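Interleukin-1beta (Gallus gallus, PDB 2WRY) probably acts as a secreted inflammatory cytokine that binds the interleukin-1 receptor, this chain being the beta-trefoil part of a longer precursor. Local coordinates at residues F22-L33 with T135-V143; I71-S79 with Q90-R98. One frame throughout, in Å; residues are numbered along the deposited sequence.

Both contacts are partly buried, yet they show how one beta-trefoil chain joins its strands by different means. Contact 1 ties together parts of the chain more than a hundred residues apart, chiefly through backbone bonds, water bridges and apolar packing against F22; its outer end at R140 and P142 is exposed. Contact 2 is local: it pairs the two arms of a hairpin and adds a cluster of polar side chains round the carboxylate of E92. The two meet on the apolar side of that hairpin, where L24 and L30 of contact 1 pack on L91 and M78 of contact 2, with L30 CD1 3.5 Å from M78 CE.

Contact 1 (F22-L33 with T135-V143); sequences FVLESPTQLVAL and TSLQPRQPV
R140 N donates to A32 O over 2.8 Å, and V143 N to L30 O over 2.9 Å. The two bonds differ in aim: R140 N is tilted 21° from the A32 carbonyl plane, whereas V143 N stands 43° out of that of L30. Between them A32 N gives a longer bond to Q141 O, while V31 and P142 pair without hydrogen bonds of their own: P142 CA points its hydrogen at L30 O, and V31 CA does the same at Q141 O. Two waters complete the seam. One takes a bond from L30 N and is bonded to V143 O; the other, bonded to A32 O and Q138 O, accepts from Q141 N. The backbone is thus joined directly and through solvent.

Below the backbone V143 does most of the packing. Its CG1 is anti to the backbone N (chi1 -178°), which turns CG2 over one face of the F22 ring as a CH-pi contact, 4.1 Å from the ring centroid. The same methyl touches L30 CB at 3.8 Å. T135 brings its methyl to the ring edge instead, CG2 lying 3.7 Å from F22 CE1, and also rests on A32 CB; its hydroxyl turns to D16. At the outer end the Q29 amide lies against the P142 ring, with Q29 CD 3.7 Å from P142 CG. Its NE2 donates to E25 OE1, which lies in the amide plane, so the group is held flat beside the classic beta bulge that E25 and S26 form opposite Q29.

Strand 29-33 runs down the middle of a three-stranded antiparallel sheet, flanked by 21-26 and 141-142, while L30 and V143 reach across to strand 86-93 at L91 and L89.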
loop_
_atom_site.group_PDB
_atom_site.type_symbol
_atom_site.label_atom_id
_atom_site.label_comp_id
_atom_site.label_asym_id
_atom_site.label_seq_id
_atom_site.Cartn_x
_atom_site.Cartn_y
_atom_site.Cartn_z
ATOM N N PHE A 22 -7.836 2.734 6.631
ATOM C CA PHE A 22 -7.544 1.289 6.696
ATOM C C PHE A 22 -7.654 0.794 8.147
ATOM O O PHE A 22 -7.219 1.474 9.099
ATOM C CB PHE A 22 -6.121 0.994 6.218
ATOM C CG PHE A 22 -5.851 1.279 4.759
ATOM C CD1 PHE A 22 -6.877 1.549 3.848
ATOM C CD2 PHE A 22 -4.534 1.278 4.311
ATOM C CE1 PHE A 22 -6.563 1.810 2.493
ATOM C CE2 PHE A 22 -4.210 1.509 2.972
ATOM C CZ PHE A 22 -5.232 1.782 2.058
ATOM N N VAL A 23 -8.234 -0.387 8.312
ATOM C CA VAL A 23 -8.104 -1.130 9.578
ATOM C C VAL A 23 -7.627 -2.537 9.280
ATOM O O VAL A 23 -7.887 -3.049 8.190
ATOM C CB VAL A 23 -9.406 -1.153 10.460
ATOM C CG1 VAL A 23 -9.902 0.267 10.759
ATOM C CG2 VAL A 23 -10.506 -2.049 9.870
ATOM N N LEU A 24 -6.952 -3.166 10.249
ATOM C CA LEU A 24 -6.494 -4.544 10.072
ATOM C C LEU A 24 -7.591 -5.489 10.552
ATOM O O LEU A 24 -7.768 -5.698 11.756
ATOM C CB LEU A 24 -5.151 -4.772 10.789
ATOM C CG LEU A 24 -4.454 -6.089 10.482
ATOM C CD1 LEU A 24 -4.065 -6.155 9.006
ATOM C CD2 LEU A 24 -3.223 -6.275 11.364
ATOM N N GLU A 25 -8.373 -6.000 9.608
ATOM C CA GLU A 25 -9.525 -6.825 9.937
ATOM C C GLU A 25 -9.085 -8.131 10.578
ATOM O O GLU A 25 -9.699 -8.611 11.553
ATOM C CB GLU A 25 -10.352 -7.110 8.684
ATOM C CG GLU A 25 -11.536 -8.027 8.950
ATOM C CD GLU A 25 -12.379 -8.268 7.724
ATOM O OE1 GLU A 25 -11.911 -8.983 6.802
ATOM O OE2 GLU A 25 -13.517 -7.746 7.689
ATOM N N SER A 26 -8.036 -8.703 10.003
ATOM C CA SER A 26 -7.440 -9.945 10.475
ATOM C C SER A 26 -5.954 -9.839 10.183
ATOM O O SER A 26 -5.519 -8.961 9.425
ATOM C CB SER A 26 -8.059 -11.139 9.748
ATOM O OG SER A 26 -7.683 -11.121 8.381
ATOM N N PRO A 27 -5.136 -10.701 10.798
ATOM C CA PRO A 27 -3.719 -10.548 10.526
ATOM C C PRO A 27 -3.283 -10.548 9.053
ATOM O O PRO A 27 -2.185 -10.099 8.763
ATOM C CB PRO A 27 -3.090 -11.708 11.313
ATOM C CG PRO A 27 -4.060 -11.930 12.411
ATOM C CD PRO A 27 -5.398 -11.743 11.801
ATOM N N THR A 28 -4.126 -10.994 8.126
ATOM C CA THR A 28 -3.728 -11.074 6.711
ATOM C C THR A 28 -4.517 -10.154 5.788
ATOM O O THR A 28 -4.399 -10.238 4.563
ATOM C CB THR A 28 -3.945 -12.503 6.174
ATOM O OG1 THR A 28 -5.288 -12.927 6.451
ATOM C CG2 THR A 28 -2.973 -13.432 6.838
ATOM N N GLN A 29 -5.353 -9.295 6.365
ATOM C CA GLN A 29 -6.252 -8.519 5.523
ATOM C C GLN A 29 -6.580 -7.147 6.066
ATOM O O GLN A 29 -7.111 -7.002 7.181
ATOM C CB GLN A 29 -7.562 -9.269 5.319
ATOM C CG GLN A 29 -8.460 -8.667 4.276
ATOM C CD GLN A 29 -9.306 -9.710 3.603
ATOM O OE1 GLN A 29 -8.940 -10.229 2.549
ATOM N NE2 GLN A 29 -10.439 -10.040 4.216
ATOM N N LEU A 30 -6.297 -6.148 5.243
ATOM C CA LEU A 30 -6.767 -4.802 5.517
ATOM C C LEU A 30 -8.157 -4.624 4.930
ATOM O O LEU A 30 -8.462 -5.161 3.856
ATOM C CB LEU A 30 -5.866 -3.766 4.856
ATOM C CG LEU A 30 -4.467 -3.535 5.387
ATOM C CD1 LEU A 30 -3.744 -2.667 4.357
ATOM C CD2 LEU A 30 -4.459 -2.889 6.764
ATOM N N VAL A 31 -8.986 -3.844 5.621
ATOM C CA VAL A 31 -10.242 -3.367 5.047
ATOM C C VAL A 31 -10.266 -1.848 5.117
ATOM O O VAL A 31 -9.521 -1.230 5.904
ATOM C CB VAL A 31 -11.504 -3.963 5.735
ATOM C CG1 VAL A 31 -11.526 -5.504 5.603
ATOM C CG2 VAL A 31 -11.613 -3.528 7.154
ATOM N N ALA A 32 -11.104 -1.247 4.277
ATOM C CA ALA A 32 -11.273 0.208 4.308
ATOM C C ALA A 32 -12.669 0.588 4.755
ATOM O O ALA A 32 -13.660 0.053 4.282
ATOM C CB ALA A 32 -10.946 0.815 2.953
ATOM N N LEU A 33 -12.753 1.528 5.688
ATOM C CA LEU A 33 -14.062 1.948 6.190
ATOM C C LEU A 33 -14.060 3.409 6.586
ATOM O O LEU A 33 -13.006 4.023 6.688
ATOM C CB LEU A 33 -14.548 1.065 7.347
ATOM C CG LEU A 33 -13.573 0.320 8.277
ATOM C CD1 LEU A 33 -12.511 1.222 8.800
ATOM C CD2 LEU A 33 -14.346 -0.348 9.418
ATOM N N THR A 135 -9.128 0.547 -3.042
ATOM C CA THR A 135 -10.219 0.223 -2.134
ATOM C C THR A 135 -11.520 0.111 -2.916
ATOM O O THR A 135 -11.651 0.616 -4.040
ATOM C CB THR A 135 -10.379 1.300 -1.029
ATOM O OG1 THR A 135 -10.797 2.537 -1.618
ATOM C CG2 THR A 135 -9.050 1.467 -0.270
ATOM N N SER A 136 -12.489 -0.545 -2.306
ATOM C CA SER A 136 -13.796 -0.654 -2.898
ATOM C C SER A 136 -14.518 0.672 -2.738
ATOM O O SER A 136 -14.192 1.459 -1.860
ATOM C CB SER A 136 -14.557 -1.733 -2.139
ATOM O OG SER A 136 -15.874 -1.850 -2.614
ATOM N N LEU A 137 -15.516 0.919 -3.580
ATOM C CA LEU A 137 -16.437 2.042 -3.344
ATOM C C LEU A 137 -17.296 1.813 -2.101
ATOM O O LEU A 137 -17.766 2.782 -1.484
ATOM C CB LEU A 137 -17.351 2.240 -4.553
ATOM C CG LEU A 137 -16.702 2.421 -5.937
ATOM C CD1 LEU A 137 -17.753 2.625 -7.041
ATOM C CD2 LEU A 137 -15.720 3.561 -5.936
ATOM N N GLN A 138 -17.495 0.540 -1.743
ATOM C CA GLN A 138 -18.277 0.162 -0.554
ATOM C C GLN A 138 -17.393 0.063 0.684
ATOM O O GLN A 138 -16.247 -0.344 0.590
ATOM C CB GLN A 138 -18.988 -1.176 -0.773
ATOM C CG GLN A 138 -20.197 -1.111 -1.701
ATOM C CD GLN A 138 -19.843 -0.729 -3.122
ATOM O OE1 GLN A 138 -18.855 -1.214 -3.682
ATOM N NE2 GLN A 138 -20.645 0.161 -3.720
ATOM N N PRO A 139 -17.904 0.488 1.848
ATOM C CA PRO A 139 -17.102 0.297 3.056
ATOM C C PRO A 139 -16.976 -1.175 3.506
ATOM O O PRO A 139 -17.744 -2.039 3.076
ATOM C CB PRO A 139 -17.853 1.128 4.127
ATOM C CG PRO A 139 -19.209 1.324 3.615
ATOM C CD PRO A 139 -19.158 1.224 2.102
ATOM N N ARG A 140 -15.979 -1.435 4.347
ATOM C CA ARG A 140 -15.775 -2.725 5.007
ATOM C C ARG A 140 -15.475 -3.858 4.020
ATOM O O ARG A 140 -15.862 -5.013 4.241
ATOM C CB ARG A 140 -16.963 -3.079 5.933
ATOM C CG ARG A 140 -17.402 -1.969 6.901
ATOM C CD ARG A 140 -18.379 -2.525 7.941
ATOM N NE ARG A 140 -19.786 -2.301 7.603
ATOM C CZ ARG A 140 -20.808 -2.575 8.422
ATOM N NH1 ARG A 140 -20.579 -3.099 9.624
ATOM N NH2 ARG A 140 -22.063 -2.327 8.048
ATOM N N GLN A 141 -14.779 -3.521 2.931
ATOM C CA GLN A 141 -14.318 -4.521 1.959
ATOM C C GLN A 141 -12.792 -4.543 1.968
ATOM O O GLN A 141 -12.153 -3.571 2.417
ATOM C CB GLN A 141 -14.830 -4.203 0.539
ATOM C CG GLN A 141 -16.337 -4.224 0.421
ATOM C CD GLN A 141 -16.944 -5.615 0.469
ATOM O OE1 GLN A 141 -16.248 -6.628 0.595
ATOM N NE2 GLN A 141 -18.262 -5.670 0.342
ATOM N N PRO A 142 -12.189 -5.667 1.539
ATOM C CA PRO A 142 -10.716 -5.724 1.540
ATOM C C PRO A 142 -10.027 -4.674 0.674
ATOM O O PRO A 142 -10.566 -4.257 -0.357
ATOM C CB PRO A 142 -10.426 -7.109 0.967
ATOM C CG PRO A 142 -11.647 -7.894 1.375
ATOM C CD PRO A 142 -12.771 -6.953 1.120
ATOM N N VAL A 143 -8.863 -4.226 1.133
ATOM C CA VAL A 143 -7.944 -3.462 0.278
ATOM C C VAL A 143 -7.289 -4.473 -0.654
ATOM O O VAL A 143 -6.880 -5.564 -0.226
ATOM C CB VAL A 143 -6.879 -2.695 1.129
ATOM C CG1 VAL A 143 -5.966 -1.864 0.242
ATOM C CG2 VAL A 143 -7.580 -1.800 2.133
HETATM O O HOH W 1 -5.646 -6.368 2.372
HETATM O O HOH W 2 -13.985 -0.969 1.795
#

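Contact 2 (I71-S79 with Q90-R98); sequences IKGYKLYMS and QLEEADVMR
S79 OG donates to E92 OE1 over 2.7 Å, meeting the oxygen on its anti side but 26° out of the carboxylate plane, and Q90 NE2 reaches the same atom over 2.7 Å from above the opposite face. The latter bond leaves in the plane of the Q90 amide. E92 OE1 also forms a salt bridge with R107, so one oxygen gathers three partners. Replacing E92 by an alanine would probably leave S79 OG and the R107 charge without their shared mate and set the Q90 amide free to turn.

Beneath these side chains the backbones pair in antiparallel register. Y77 N bonds to E92 O and E92 N to Y77 O, both over 2.9 Å, and S79 and Q90 form the next hydrogen-bonded pair in the same way, making the paired arms of a beta hairpin between strands 76-83 and 86-93, part of the beta-trefoil expected of this family. On the face away from E92, M78 and L91 lie side by side pointing the same way, with M78 CG 3.9 Å from L91 CD2; the I71 side chain crosses that of L91 at about a right angle, CG1 touching the same methyl. L30 and L24 cover this apolar face.

Beyond the end of strand 86-93 the Y77 ring lies against the departing chain. A94 O sits at its edge, in the ring plane, 3.6 Å from Y77 CD2, and Y77 OH rests 3.6 Å from V96 CG2. M97 CE comes up obliquely to the ring, its own residue held by the bond of M97 O to Y51. Ahead of strand 76-83, in the link from strand 66-71, a type II turn runs from I71 to Y74, and I71 N bonds to L76 O.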
loop_
_atom_site.group_PDB
_atom_site.type_symbol
_atom_site.label_atom_id
_atom_site.label_comp_id
_atom_site.label_asym_id
_atom_site.label_seq_id
_atom_site.Cartn_x
_atom_site.Cartn_y
_atom_site.Cartn_z
ATOM N N ILE A 71 2.793 -1.855 7.889
ATOM C CA ILE A 71 1.560 -1.620 8.632
ATOM C C ILE A 71 2.003 -1.320 10.058
ATOM O O ILE A 71 2.369 -2.256 10.799
ATOM C CB ILE A 71 0.633 -2.863 8.598
ATOM C CG1 ILE A 71 0.438 -3.377 7.159
ATOM C CG2 ILE A 71 -0.712 -2.538 9.249
ATOM C CD1 ILE A 71 -0.014 -2.264 6.178
ATOM N N LYS A 72 2.028 -0.027 10.407
ATOM C CA LYS A 72 2.724 0.450 11.599
ATOM C C LYS A 72 2.173 -0.188 12.869
ATOM O O LYS A 72 0.973 -0.163 13.130
ATOM C CB LYS A 72 2.649 1.978 11.694
ATOM C CG LYS A 72 3.438 2.519 12.880
ATOM C CD LYS A 72 3.512 4.041 12.705
ATOM C CE LYS A 72 4.514 4.679 13.676
ATOM N NZ LYS A 72 4.188 4.370 15.078
ATOM N N GLY A 73 3.077 -0.800 13.626
ATOM C CA GLY A 73 2.736 -1.431 14.904
ATOM C C GLY A 73 2.306 -2.887 14.837
ATOM O O GLY A 73 2.082 -3.526 15.890
ATOM N N TYR A 74 2.174 -3.409 13.617
ATOM C CA TYR A 74 1.745 -4.777 13.438
ATOM C C TYR A 74 2.824 -5.697 12.850
ATOM O O TYR A 74 2.571 -6.898 12.671
ATOM C CB TYR A 74 0.504 -4.815 12.562
ATOM C CG TYR A 74 -0.733 -4.188 13.157
ATOM C CD1 TYR A 74 -1.098 -2.870 12.852
ATOM C CD2 TYR A 74 -1.574 -4.929 13.986
ATOM C CE1 TYR A 74 -2.278 -2.316 13.342
ATOM C CE2 TYR A 74 -2.760 -4.376 14.496
ATOM C CZ TYR A 74 -3.099 -3.077 14.160
ATOM O OH TYR A 74 -4.260 -2.527 14.650
ATOM N N LYS A 75 4.001 -5.136 12.548
ATOM C CA LYS A 75 5.154 -5.923 12.091
ATOM C C LYS A 75 4.850 -6.660 10.766
ATOM O O LYS A 75 5.322 -7.781 10.506
ATOM C CB LYS A 75 5.636 -6.853 13.243
ATOM C CG LYS A 75 6.282 -6.102 14.471
ATOM C CD LYS A 75 5.261 -5.401 15.365
ATOM C CE LYS A 75 5.885 -4.939 16.674
ATOM N NZ LYS A 75 4.887 -4.203 17.503
ATOM N N LEU A 76 4.075 -5.984 9.914
ATOM C CA LEU A 76 3.682 -6.517 8.610
ATOM C C LEU A 76 4.146 -5.549 7.532
ATOM O O LEU A 76 4.198 -4.345 7.772
ATOM C CB LEU A 76 2.157 -6.623 8.514
ATOM C CG LEU A 76 1.445 -7.600 9.475
ATOM C CD1 LEU A 76 -0.070 -7.404 9.475
ATOM C CD2 LEU A 76 1.776 -9.079 9.136
ATOM N N TYR A 77 4.459 -6.087 6.347
ATOM C CA TYR A 77 4.600 -5.276 5.126
ATOM C C TYR A 77 3.634 -5.751 4.044
ATOM O O TYR A 77 3.331 -6.948 3.972
ATOM C CB TYR A 77 6.038 -5.299 4.594
ATOM C CG TYR A 77 6.943 -4.342 5.337
ATOM C CD1 TYR A 77 7.174 -3.052 4.844
ATOM C CD2 TYR A 77 7.541 -4.696 6.549
ATOM C CE1 TYR A 77 7.989 -2.163 5.507
ATOM C CE2 TYR A 77 8.373 -3.806 7.220
ATOM C CZ TYR A 77 8.579 -2.528 6.693
ATOM O OH TYR A 77 9.350 -1.603 7.342
ATOM N N MET A 78 3.127 -4.807 3.230
ATOM C CA MET A 78 2.274 -5.167 2.082
ATOM C C MET A 78 3.123 -5.811 1.005
ATOM O O MET A 78 4.271 -5.416 0.792
ATOM C CB MET A 78 1.622 -3.917 1.483
ATOM C CG MET A 78 0.800 -3.164 2.486
ATOM S SD MET A 78 -0.254 -2.011 1.572
ATOM C CE MET A 78 -1.750 -2.931 1.488
ATOM N N SER A 79 2.544 -6.753 0.281
ATOM C CA SER A 79 3.250 -7.320 -0.893
ATOM C C SER A 79 2.248 -7.692 -1.973
ATOM O O SER A 79 1.087 -7.911 -1.682
ATOM C CB SER A 79 4.073 -8.557 -0.489
ATOM O OG SER A 79 3.201 -9.596 -0.109
ATOM N N GLN A 90 -1.232 -8.927 -0.492
ATOM C CA GLN A 90 -1.196 -9.623 0.797
ATOM C C GLN A 90 -0.392 -8.865 1.822
ATOM O O GLN A 90 0.295 -7.893 1.516
ATOM C CB GLN A 90 -0.715 -11.056 0.642
ATOM C CG GLN A 90 0.666 -11.242 0.191
ATOM C CD GLN A 90 1.095 -12.715 0.278
ATOM O OE1 GLN A 90 0.263 -13.639 0.181
ATOM N NE2 GLN A 90 2.385 -12.934 0.452
ATOM N N LEU A 91 -0.545 -9.285 3.067
ATOM C CA LEU A 91 0.227 -8.716 4.148
ATOM C C LEU A 91 1.090 -9.848 4.671
ATOM O O LEU A 91 0.599 -10.956 4.927
ATOM C CB LEU A 91 -0.684 -8.239 5.267
ATOM C CG LEU A 91 -1.782 -7.247 4.889
ATOM C CD1 LEU A 91 -2.676 -6.970 6.099
ATOM C CD2 LEU A 91 -1.169 -5.941 4.361
ATOM N N GLU A 92 2.369 -9.565 4.815
ATOM C CA GLU A 92 3.325 -10.574 5.254
ATOM C C GLU A 92 4.061 -10.113 6.484
ATOM O O GLU A 92 4.417 -8.945 6.594
ATOM C CB GLU A 92 4.376 -10.833 4.150
ATOM C CG GLU A 92 3.836 -11.379 2.858
ATOM C CD GLU A 92 4.938 -11.828 1.912
ATOM O OE1 GLU A 92 4.746 -11.712 0.680
ATOM O OE2 GLU A 92 5.981 -12.342 2.391
ATOM N N GLU A 93 4.280 -11.046 7.422
ATOM C CA GLU A 93 5.195 -10.794 8.508
ATOM C C GLU A 93 6.563 -10.697 7.871
ATOM O O GLU A 93 7.060 -11.662 7.256
ATOM C CB GLU A 93 5.164 -11.943 9.528
ATOM C CG GLU A 93 3.872 -12.041 10.301
ATOM C CD GLU A 93 3.824 -13.287 11.164
ATOM O OE1 GLU A 93 4.688 -13.417 12.048
ATOM O OE2 GLU A 93 2.925 -14.134 10.949
ATOM N N ALA A 94 7.171 -9.529 7.966
ATOM C CA ALA A 94 8.496 -9.342 7.396
ATOM C C ALA A 94 9.170 -8.298 8.230
ATOM O O ALA A 94 8.523 -7.355 8.701
ATOM C CB ALA A 94 8.428 -8.903 5.915
ATOM N N ASP A 95 10.462 -8.493 8.438
ATOM C CA ASP A 95 11.296 -7.466 9.072
ATOM C C ASP A 95 11.701 -6.402 8.055
ATOM O O ASP A 95 11.397 -6.519 6.854
ATOM C CB ASP A 95 12.486 -8.135 9.748
ATOM C CG ASP A 95 12.043 -9.112 10.840
ATOM O OD1 ASP A 95 11.313 -8.672 11.757
ATOM O OD2 ASP A 95 12.380 -10.312 10.768
ATOM N N VAL A 96 12.329 -5.328 8.530
ATOM C CA VAL A 96 12.706 -4.243 7.642
ATOM C C VAL A 96 13.832 -4.718 6.743
ATOM O O VAL A 96 14.823 -5.273 7.218
ATOM C CB VAL A 96 13.122 -2.985 8.422
ATOM C CG1 VAL A 96 13.344 -1.809 7.449
ATOM C CG2 VAL A 96 12.077 -2.634 9.461
ATOM N N MET A 97 13.663 -4.520 5.442
ATOM C CA MET A 97 14.587 -5.043 4.441
ATOM C C MET A 97 15.541 -3.966 3.947
ATOM O O MET A 97 15.139 -2.945 3.395
ATOM C CB MET A 97 13.795 -5.674 3.294
ATOM C CG MET A 97 13.142 -6.984 3.714
ATOM S SD MET A 97 11.733 -7.396 2.697
ATOM C CE MET A 97 10.471 -6.305 3.398
ATOM N N ARG A 98 16.819 -4.167 4.228
ATOM C CA ARG A 98 17.848 -3.260 3.801
ATOM C C ARG A 98 18.003 -3.327 2.283
ATOM O O ARG A 98 18.164 -2.313 1.619
ATOM C CB ARG A 98 19.162 -3.648 4.500
ATOM C CG ARG A 98 20.403 -3.040 3.943
ATOM C CD ARG A 98 21.631 -3.746 4.555
ATOM N NE ARG A 98 21.643 -5.169 4.202
ATOM C CZ ARG A 98 21.457 -6.198 5.037
ATOM N NH1 ARG A 98 21.257 -6.013 6.345
ATOM N NH2 ARG A 98 21.478 -7.431 4.546
#